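Protein translation elongation factor 1A (Methanosarcina mazei, PDB 3WND) probably acts as a translation elongation factor of the SelB/EF-Tu/aIF2 gamma-like type, and in its GTP-bound form binds cysteinyl-tRNA(Cys). Local coordinates at residues K226-D231 and E277-D282; L302-G307 and K342-S347; D198-V203 and K265-G270. One frame throughout, in Å; residues are numbered along the deposited sequence.

Contact 1. Residues K226-D231 and E277-D282; sequences KIFPLD and EIVTTD
With CG anti to its carbonyl carbon (chi1 -68°), F228 turns its ring toward E277, whose own CG takes the same setting (chi1 -63°). E277 CB sits over one face of the ring, 4.0 Å from the F228 centroid, in a CH-pi contact. E277 CG comes to 3.5 Å from F228 CD1, and the backbone N of E277 lies above the same ring, displaced toward its rim. A bend at chi2 then leads the E277 carboxylate away from the ring to R194, S274 and S347, so its aliphatic part does the packing while its charge is met elsewhere. The turn after strand 224-228 of the middle beta-barrel here meets E277-V279, where the chain passes on toward the C-terminal domain; strand 278-280 pairs with strand 343-346 of that domain. Just beyond F228, a cis peptide bond precedes P229. P229 CB packs against V279 CG1 at 3.9 Å, while V279 CG2 reaches F228 CD2 at 3.8 Å and also touches P229 CA. Both methyls of V279 are thus used, one on the proline and one shared between proline and ring. Within the turn itself, K226 NZ and D231 OD1 form a salt bridge (3.0 Å).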
loop_
_atom_site.group_PDB
_atom_site.type_symbol
_atom_site.label_atom_id
_atom_site.label_comp_id
_atom_site.label_asym_id
_atom_site.label_seq_id
_atom_site.Cartn_x
_atom_site.Cartn_y
_atom_site.Cartn_z
ATOM N N LYS A 226 -8.432 -21.192 2.479
ATOM C CA LYS A 226 -7.795 -21.468 1.157
ATOM C C LYS A 226 -6.753 -20.413 0.798
ATOM O O LYS A 226 -6.706 -19.364 1.444
ATOM C CB LYS A 226 -8.795 -21.509 0.031
ATOM C CG LYS A 226 -9.781 -22.726 0.099
ATOM C CD LYS A 226 -10.633 -22.768 -1.208
ATOM C CE LYS A 226 -11.535 -24.009 -1.285
ATOM N NZ LYS A 226 -11.985 -24.152 -2.705
ATOM N N ILE A 227 -5.916 -20.722 -0.198
ATOM C CA ILE A 227 -5.017 -19.721 -0.716
ATOM C C ILE A 227 -5.282 -19.601 -2.205
ATOM O O ILE A 227 -5.371 -20.678 -2.889
ATOM C CB ILE A 227 -3.550 -20.019 -0.347
ATOM C CG1 ILE A 227 -2.598 -18.834 -0.730
ATOM C CG2 ILE A 227 -3.091 -21.386 -0.895
ATOM C CD1 ILE A 227 -1.261 -18.988 -0.018
ATOM N N PHE A 228 -5.273 -18.368 -2.687
ATOM C CA PHE A 228 -5.545 -18.051 -4.103
ATOM C C PHE A 228 -4.403 -17.207 -4.620
ATOM O O PHE A 228 -3.820 -16.456 -3.839
ATOM C CB PHE A 228 -6.851 -17.217 -4.200
ATOM C CG PHE A 228 -8.046 -18.004 -3.829
ATOM C CD1 PHE A 228 -8.506 -17.977 -2.554
ATOM C CD2 PHE A 228 -8.705 -18.756 -4.795
ATOM C CE1 PHE A 228 -9.600 -18.751 -2.153
ATOM C CE2 PHE A 228 -9.775 -19.536 -4.446
ATOM C CZ PHE A 228 -10.244 -19.512 -3.121
ATOM N N PRO A 229 -4.115 -17.291 -5.936
ATOM C CA PRO A 229 -4.925 -17.931 -6.976
ATOM C C PRO A 229 -4.689 -19.470 -7.128
ATOM O O PRO A 229 -5.349 -20.099 -7.959
ATOM C CB PRO A 229 -4.441 -17.232 -8.271
ATOM C CG PRO A 229 -2.975 -16.931 -7.936
ATOM C CD PRO A 229 -3.001 -16.519 -6.487
ATOM N N LEU A 230 -3.877 -20.081 -6.249
ATOM C CA LEU A 230 -3.699 -21.596 -6.272
ATOM C C LEU A 230 -5.018 -22.345 -6.131
ATOM O O LEU A 230 -5.247 -23.361 -6.787
ATOM C CB LEU A 230 -2.818 -21.978 -5.113
ATOM C CG LEU A 230 -1.351 -21.939 -5.407
ATOM C CD1 LEU A 230 -0.684 -22.566 -4.175
ATOM C CD2 LEU A 230 -1.099 -22.741 -6.663
ATOM N N ASP A 231 -5.937 -21.806 -5.331
ATOM C CA ASP A 231 -7.194 -22.448 -4.959
ATOM C C ASP A 231 -6.903 -23.785 -4.262
ATOM O O ASP A 231 -7.370 -24.859 -4.632
ATOM C CB ASP A 231 -8.097 -22.581 -6.163
ATOM C CG ASP A 231 -9.572 -22.849 -5.797
ATOM O OD1 ASP A 231 -9.904 -23.130 -4.612
ATOM O OD2 ASP A 231 -10.403 -22.814 -6.715
ATOM N N GLU A 277 -12.072 -16.367 -3.603
ATOM C CA GLU A 277 -11.656 -15.226 -4.417
ATOM C C GLU A 277 -11.952 -15.485 -5.836
ATOM O O GLU A 277 -12.016 -16.675 -6.231
ATOM C CB GLU A 277 -10.078 -14.995 -4.318
ATOM C CG GLU A 277 -9.634 -14.646 -2.883
ATOM C CD GLU A 277 -10.164 -13.304 -2.405
ATOM O OE1 GLU A 277 -10.363 -12.417 -3.264
ATOM O OE2 GLU A 277 -10.378 -13.190 -1.177
ATOM N N ILE A 278 -12.103 -14.403 -6.622
ATOM C CA ILE A 278 -12.193 -14.583 -8.102
ATOM C C ILE A 278 -10.785 -14.848 -8.627
ATOM O O ILE A 278 -9.828 -14.228 -8.191
ATOM C CB ILE A 278 -12.767 -13.280 -8.791
ATOM C CG1 ILE A 278 -14.144 -12.987 -8.193
ATOM C CG2 ILE A 278 -12.825 -13.393 -10.343
ATOM C CD1 ILE A 278 -14.747 -11.608 -8.471
ATOM N N VAL A 279 -10.662 -15.799 -9.561
ATOM C CA VAL A 279 -9.374 -16.000 -10.191
ATOM C C VAL A 279 -9.587 -15.960 -11.689
ATOM O O VAL A 279 -10.363 -16.722 -12.261
ATOM C CB VAL A 279 -8.713 -17.336 -9.813
ATOM C CG1 VAL A 279 -7.476 -17.529 -10.630
ATOM C CG2 VAL A 279 -8.423 -17.410 -8.306
ATOM N N THR A 280 -8.949 -15.009 -12.366
ATOM C CA THR A 280 -9.077 -14.913 -13.850
ATOM C C THR A 280 -7.738 -14.469 -14.438
ATOM O O THR A 280 -6.795 -14.044 -13.711
ATOM C CB THR A 280 -10.191 -13.900 -14.279
ATOM O OG1 THR A 280 -9.905 -12.539 -13.809
ATOM C CG2 THR A 280 -11.584 -14.289 -13.802
ATOM N N THR A 281 -7.608 -14.599 -15.763
ATOM C CA THR A 281 -6.383 -14.066 -16.443
ATOM C C THR A 281 -6.843 -12.861 -17.257
ATOM O O THR A 281 -6.016 -11.990 -17.657
ATOM C CB THR A 281 -5.727 -15.054 -17.450
ATOM O OG1 THR A 281 -6.724 -15.438 -18.375
ATOM C CG2 THR A 281 -5.121 -16.341 -16.838
ATOM N N ASP A 282 -8.160 -12.776 -17.494
ATOM C CA ASP A 282 -8.753 -11.574 -18.123
ATOM C C ASP A 282 -9.652 -10.730 -17.194
ATOM O O ASP A 282 -10.114 -11.195 -16.119
ATOM C CB ASP A 282 -9.586 -11.934 -19.341
ATOM C CG ASP A 282 -8.787 -12.672 -20.417
ATOM O OD1 ASP A 282 -7.480 -12.692 -20.372
ATOM O OD2 ASP A 282 -9.498 -13.230 -21.299
#

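Contact 2. Residues L302-G307 and K342-S347; sequences LHLFVG and KKLAYS
L304 and L344 meet methyl to methyl, CD2 of L304 lying 3.7 Å from CD1 of L344, and the two side chains run past each other in opposite directions. L304 gets there extended, its CG anti to the backbone N (chi1 177°); L344 instead holds CG beside its backbone N (chi1 -58°). The CD1 methyl of L344 also faces V306, at 4.2 Å from V306 CG1. V306 sets that CG1 between its backbone N and carbonyl carbon, which leaves CG2 to point at Y346, 4.0 Å from Y346 CB. Y346 CB faces V306 from its place on the strand; a chi1 near +60° puts CG in the equally congested setting and carries the ring away, edge-to-face with F352, and its hydroxyl hydrogen-bonds T280 OG1. The strand axes of 302-306 and 343-346 lie 8.9 Å apart, their directions 37° from parallel, and no backbone bond joins them: this is face packing between the C-terminal beta-barrel and the short two-stranded sheet of 278-280 and 343-346. Y283 and F352 add further side chains to the layer. All four touching residues are buried, and with no hydrogen bond or charge pair between the segments, their cohesion rests on van der Waals and hydrophobic contact.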
loop_
_atom_site.group_PDB
_atom_site.type_symbol
_atom_site.label_atom_id
_atom_site.label_comp_id
_atom_site.label_asym_id
_atom_site.label_seq_id
_atom_site.Cartn_x
_atom_site.Cartn_y
_atom_site.Cartn_z
ATOM N N LEU A 302 -0.550 -2.253 -21.078
ATOM C CA LEU A 302 -0.638 -1.515 -19.783
ATOM C C LEU A 302 -0.058 -2.436 -18.717
ATOM O O LEU A 302 0.268 -3.611 -19.027
ATOM C CB LEU A 302 -2.064 -1.052 -19.442
ATOM C CG LEU A 302 -2.667 0.031 -20.338
ATOM C CD1 LEU A 302 -4.165 0.130 -20.087
ATOM C CD2 LEU A 302 -1.987 1.403 -20.235
ATOM N N HIS A 303 0.150 -1.918 -17.510
ATOM C CA HIS A 303 0.526 -2.757 -16.408
ATOM C C HIS A 303 -0.576 -2.675 -15.411
ATOM O O HIS A 303 -1.109 -1.583 -15.133
ATOM C CB HIS A 303 1.830 -2.278 -15.762
ATOM C CG HIS A 303 2.695 -3.385 -15.331
ATOM N ND1 HIS A 303 3.376 -4.214 -16.216
ATOM C CD2 HIS A 303 3.071 -3.782 -14.023
ATOM C CE1 HIS A 303 4.035 -5.140 -15.495
ATOM N NE2 HIS A 303 3.913 -4.830 -14.157
ATOM N N LEU A 304 -1.004 -3.831 -14.892
ATOM C CA LEU A 304 -2.149 -3.872 -13.996
ATOM C C LEU A 304 -1.694 -4.215 -12.569
ATOM O O LEU A 304 -0.874 -5.144 -12.341
ATOM C CB LEU A 304 -3.154 -4.944 -14.495
ATOM C CG LEU A 304 -4.421 -5.243 -13.673
ATOM C CD1 LEU A 304 -5.521 -5.757 -14.585
ATOM C CD2 LEU A 304 -4.110 -6.285 -12.568
ATOM N N PHE A 305 -2.195 -3.455 -11.621
ATOM C CA PHE A 305 -1.973 -3.755 -10.190
ATOM C C PHE A 305 -3.312 -3.975 -9.499
ATOM O O PHE A 305 -4.242 -3.203 -9.643
ATOM C CB PHE A 305 -1.396 -2.476 -9.539
ATOM C CG PHE A 305 -0.051 -2.093 -10.075
ATOM C CD1 PHE A 305 1.106 -2.493 -9.447
ATOM C CD2 PHE A 305 0.032 -1.402 -11.287
ATOM C CE1 PHE A 305 2.363 -2.189 -10.037
ATOM C CE2 PHE A 305 1.279 -1.061 -11.842
ATOM C CZ PHE A 305 2.420 -1.457 -11.250
ATOM N N VAL A 306 -3.422 -5.094 -8.761
ATOM C CA VAL A 306 -4.600 -5.338 -7.951
ATOM C C VAL A 306 -4.086 -6.060 -6.734
ATOM O O VAL A 306 -3.286 -6.987 -6.832
ATOM C CB VAL A 306 -5.740 -6.077 -8.698
ATOM C CG1 VAL A 306 -5.308 -7.493 -9.072
ATOM C CG2 VAL A 306 -7.053 -6.081 -7.867
ATOM N N GLY A 307 -4.526 -5.613 -5.543
ATOM C CA GLY A 307 -3.944 -6.160 -4.321
ATOM C C GLY A 307 -2.417 -5.961 -4.352
ATOM O O GLY A 307 -1.934 -4.831 -4.617
ATOM N N LYS A 342 -1.052 -14.374 -16.677
ATOM C CA LYS A 342 -0.988 -15.015 -15.403
ATOM C C LYS A 342 -2.373 -14.949 -14.745
ATOM O O LYS A 342 -3.109 -14.007 -14.969
ATOM C CB LYS A 342 -0.030 -14.183 -14.572
ATOM C CG LYS A 342 0.501 -14.818 -13.317
ATOM C CD LYS A 342 1.896 -14.305 -13.003
ATOM C CE LYS A 342 2.154 -14.347 -11.493
ATOM N NZ LYS A 342 3.429 -13.627 -11.203
ATOM N N LYS A 343 -2.696 -15.950 -13.939
ATOM C CA LYS A 343 -3.895 -15.973 -13.141
ATOM C C LYS A 343 -3.694 -15.075 -11.925
ATOM O O LYS A 343 -2.746 -15.259 -11.143
ATOM C CB LYS A 343 -4.199 -17.453 -12.667
ATOM C CG LYS A 343 -4.992 -18.302 -13.643
ATOM C CD LYS A 343 -5.297 -19.730 -13.154
ATOM C CE LYS A 343 -4.072 -20.569 -12.789
ATOM N NZ LYS A 343 -4.490 -22.006 -12.638
ATOM N N LEU A 344 -4.619 -14.123 -11.731
ATOM C CA LEU A 344 -4.622 -13.251 -10.545
ATOM C C LEU A 344 -5.870 -13.493 -9.736
ATOM O O LEU A 344 -6.972 -13.742 -10.288
ATOM C CB LEU A 344 -4.449 -11.778 -10.962
ATOM C CG LEU A 344 -3.201 -11.367 -11.757
ATOM C CD1 LEU A 344 -3.190 -9.843 -11.897
ATOM C CD2 LEU A 344 -1.932 -11.802 -11.074
ATOM N N ALA A 345 -5.736 -13.256 -8.413
ATOM C CA ALA A 345 -6.854 -13.370 -7.427
ATOM C C ALA A 345 -7.341 -12.032 -6.949
ATOM O O ALA A 345 -6.525 -11.161 -6.675
ATOM C CB ALA A 345 -6.421 -14.146 -6.144
ATOM N N TYR A 346 -8.647 -11.901 -6.872
ATOM C CA TYR A 346 -9.191 -10.623 -6.377
ATOM C C TYR A 346 -10.670 -10.809 -6.028
ATOM O O TYR A 346 -11.305 -11.838 -6.417
ATOM C CB TYR A 346 -9.036 -9.504 -7.484
ATOM C CG TYR A 346 -9.655 -9.830 -8.789
ATOM C CD1 TYR A 346 -10.952 -9.388 -9.111
ATOM C CD2 TYR A 346 -8.963 -10.633 -9.709
ATOM C CE1 TYR A 346 -11.571 -9.741 -10.366
ATOM C CE2 TYR A 346 -9.548 -11.015 -10.916
ATOM C CZ TYR A 346 -10.830 -10.551 -11.249
ATOM O OH TYR A 346 -11.386 -10.930 -12.436
ATOM N N SER A 347 -11.192 -9.878 -5.271
ATOM C CA SER A 347 -12.626 -9.764 -5.021
ATOM C C SER A 347 -13.049 -8.399 -5.648
ATOM O O SER A 347 -12.192 -7.535 -5.937
ATOM C CB SER A 347 -12.918 -9.854 -3.479
ATOM O OG SER A 347 -12.765 -11.233 -3.136
#

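Contact 3. Residues D198-V203 and K265-G270; sequences DHAFNV and KDIERG
D198 meets R269 through its carbonyl oxygen at the start of a classic beta bulge, in which D198 and H199 both face L211 across the antiparallel barrel sheet. R269 NE donates to D198 O at 3.0 Å with an N-H...O angle of 173°; the donor lies in the carbonyl plane, on a lone pair, and the oxygen in turn lies in the guanidinium plane. The arginine is extended through its first two torsions, CG lying anti to the backbone N, and then bends at chi3 (-62°), which brings NE to the carbonyl. The D198 carboxylate turns away from R269: OD2 pairs with R254, while OD1 accepts from H199 ND1 at 2.6 Å on its anti side, a bond that limits the rotation of the imidazole. The ring of H199 runs alongside the R269 side chain, its plane 68° from the guanidinium, with NE2 3.4 Å from R269 NH2. S48 hydrogen-bonds H199 NE2 and, weakly, R269 NH2; R269 NH1 forms a salt bridge with D49, tying the loop that carries R269 to the N-terminal domain. A leucine in place of the arginine would probably leave D198 O without this donor and D49 without its charged mate. Next along the strand, A200 points toward the loop and packs on I267, a residue also covered by C208 and V210 of strand 207-216. The methyl of A200, CB, touches I267 CG2 at 3.7 Å.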
loop_
_atom_site.group_PDB
_atom_site.type_symbol
_atom_site.label_atom_id
_atom_site.label_comp_id
_atom_site.label_asym_id
_atom_site.label_seq_id
_atom_site.Cartn_x
_atom_site.Cartn_y
_atom_site.Cartn_z
ATOM N N ASP A 198 2.629 -10.575 1.548
ATOM C CA ASP A 198 3.629 -9.764 0.850
ATOM C C ASP A 198 4.971 -10.500 0.747
ATOM O O ASP A 198 5.830 -10.130 -0.103
ATOM C CB ASP A 198 3.824 -8.336 1.470
ATOM C CG ASP A 198 3.913 -8.329 2.936
ATOM O OD1 ASP A 198 4.904 -8.810 3.496
ATOM O OD2 ASP A 198 3.018 -7.765 3.552
ATOM N N HIS A 199 5.166 -11.534 1.602
ATOM C CA HIS A 199 6.430 -12.316 1.529
ATOM C C HIS A 199 6.072 -13.728 1.938
ATOM O O HIS A 199 5.178 -13.981 2.734
ATOM C CB HIS A 199 7.494 -11.791 2.505
ATOM C CG HIS A 199 7.993 -10.450 2.176
ATOM N ND1 HIS A 199 7.301 -9.288 2.567
ATOM C CD2 HIS A 199 9.139 -10.021 1.439
ATOM C CE1 HIS A 199 8.015 -8.168 2.116
ATOM N NE2 HIS A 199 9.154 -8.628 1.457
ATOM N N ALA A 200 6.822 -14.692 1.421
ATOM C CA ALA A 200 6.653 -16.119 1.771
ATOM C C ALA A 200 8.081 -16.701 1.790
ATOM O O ALA A 200 8.859 -16.544 0.823
ATOM C CB ALA A 200 5.825 -16.865 0.677
ATOM N N PHE A 201 8.362 -17.508 2.795
ATOM C CA PHE A 201 9.597 -18.243 2.851
ATOM C C PHE A 201 9.544 -19.471 3.694
ATOM O O PHE A 201 8.564 -19.703 4.472
ATOM C CB PHE A 201 10.738 -17.367 3.337
ATOM C CG PHE A 201 10.366 -16.506 4.476
ATOM C CD1 PHE A 201 10.455 -16.976 5.814
ATOM C CD2 PHE A 201 9.850 -15.186 4.249
ATOM C CE1 PHE A 201 10.091 -16.136 6.896
ATOM C CE2 PHE A 201 9.514 -14.376 5.300
ATOM C CZ PHE A 201 9.611 -14.844 6.639
ATOM N N ASN A 202 10.555 -20.335 3.487
ATOM C CA ASN A 202 10.663 -21.521 4.321
ATOM C C ASN A 202 11.401 -21.174 5.606
ATOM O O ASN A 202 12.413 -20.485 5.554
ATOM C CB ASN A 202 11.355 -22.679 3.583
ATOM C CG ASN A 202 10.677 -23.994 3.866
ATOM O OD1 ASN A 202 9.460 -24.090 3.759
ATOM N ND2 ASN A 202 11.447 -25.009 4.262
ATOM N N VAL A 203 10.963 -21.683 6.771
ATOM C CA VAL A 203 11.794 -21.492 7.994
ATOM C C VAL A 203 12.106 -22.842 8.610
ATOM O O VAL A 203 11.192 -23.657 8.808
ATOM C CB VAL A 203 11.163 -20.538 9.056
ATOM C CG1 VAL A 203 11.929 -20.564 10.401
ATOM C CG2 VAL A 203 11.115 -19.123 8.506
ATOM N N LYS A 265 7.702 -22.170 -1.820
ATOM C CA LYS A 265 8.121 -21.994 -3.236
ATOM C C LYS A 265 6.889 -21.796 -4.204
ATOM O O LYS A 265 7.008 -21.344 -5.346
ATOM C CB LYS A 265 8.930 -23.242 -3.729
ATOM C CG LYS A 265 8.068 -24.507 -3.869
ATOM C CD LYS A 265 8.815 -25.677 -4.513
ATOM C CE LYS A 265 7.829 -26.817 -4.662
ATOM N NZ LYS A 265 7.088 -26.753 -5.947
ATOM N N ASP A 266 5.704 -22.176 -3.790
ATOM C CA ASP A 266 4.510 -22.027 -4.642
ATOM C C ASP A 266 3.678 -20.775 -4.299
ATOM O O ASP A 266 2.584 -20.564 -4.873
ATOM C CB ASP A 266 3.636 -23.238 -4.470
ATOM C CG ASP A 266 4.313 -24.478 -4.964
ATOM O OD1 ASP A 266 5.016 -24.410 -6.043
ATOM O OD2 ASP A 266 4.150 -25.522 -4.273
ATOM N N ILE A 267 4.200 -19.934 -3.405
ATOM C CA ILE A 267 3.497 -18.698 -3.007
ATOM C C ILE A 267 4.288 -17.507 -3.511
ATOM O O ILE A 267 5.505 -17.447 -3.272
ATOM C CB ILE A 267 3.327 -18.630 -1.454
ATOM C CG1 ILE A 267 2.578 -19.929 -1.013
ATOM C CG2 ILE A 267 2.616 -17.355 -1.076
ATOM C CD1 ILE A 267 2.220 -19.905 0.503
ATOM N N GLU A 268 3.573 -16.506 -4.043
ATOM C CA GLU A 268 4.210 -15.206 -4.404
ATOM C C GLU A 268 3.513 -14.039 -3.657
ATOM O O GLU A 268 2.339 -14.171 -3.169
ATOM C CB GLU A 268 4.053 -15.017 -5.957
ATOM C CG GLU A 268 4.751 -16.079 -6.815
ATOM C CD GLU A 268 6.299 -16.174 -6.600
ATOM O OE1 GLU A 268 6.977 -15.141 -6.279
ATOM O OE2 GLU A 268 6.853 -17.228 -6.838
ATOM N N ARG A 269 4.246 -12.930 -3.493
ATOM C CA ARG A 269 3.567 -11.726 -3.095
ATOM C C ARG A 269 2.284 -11.499 -3.952
ATOM O O ARG A 269 2.328 -11.613 -5.179
ATOM C CB ARG A 269 4.486 -10.503 -3.271
ATOM C CG ARG A 269 3.770 -9.166 -2.993
ATOM C CD ARG A 269 4.674 -7.971 -3.219
ATOM N NE ARG A 269 5.765 -8.105 -2.279
ATOM C CZ ARG A 269 6.825 -7.295 -2.310
ATOM N NH1 ARG A 269 6.817 -6.217 -3.111
ATOM N NH2 ARG A 269 7.800 -7.499 -1.462
ATOM N N GLY A 270 1.149 -11.200 -3.328
ATOM C CA GLY A 270 -0.027 -11.021 -4.145
ATOM C C GLY A 270 -1.067 -12.128 -3.924
ATOM O O GLY A 270 -2.250 -11.948 -4.242
#

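Contacts 1 and 2 share the short sheet of strands 278-280 and 343-346, with centres 10 Å apart. Two probable hydrogen bonds link them: T280 OG1 to Y346 OH at 2.6 Å and E277 OE1 to S347 OG at 2.7 Å. Contact 3 alternates with contact 1 along the chain and reaches the same barrel sheet; their centres are 16 Å apart, and I227 CD1 packs on I267 CD1 at 3.6 Å. Contacts 2 and 3 do not touch, their nearest atoms being about 5 Å apart. All three lie away from the GDP-binding residues; contact 1 sets the middle barrel against the short sheet, and contact 2 packs that sheet on strand 301-306 of the C-terminal barrel.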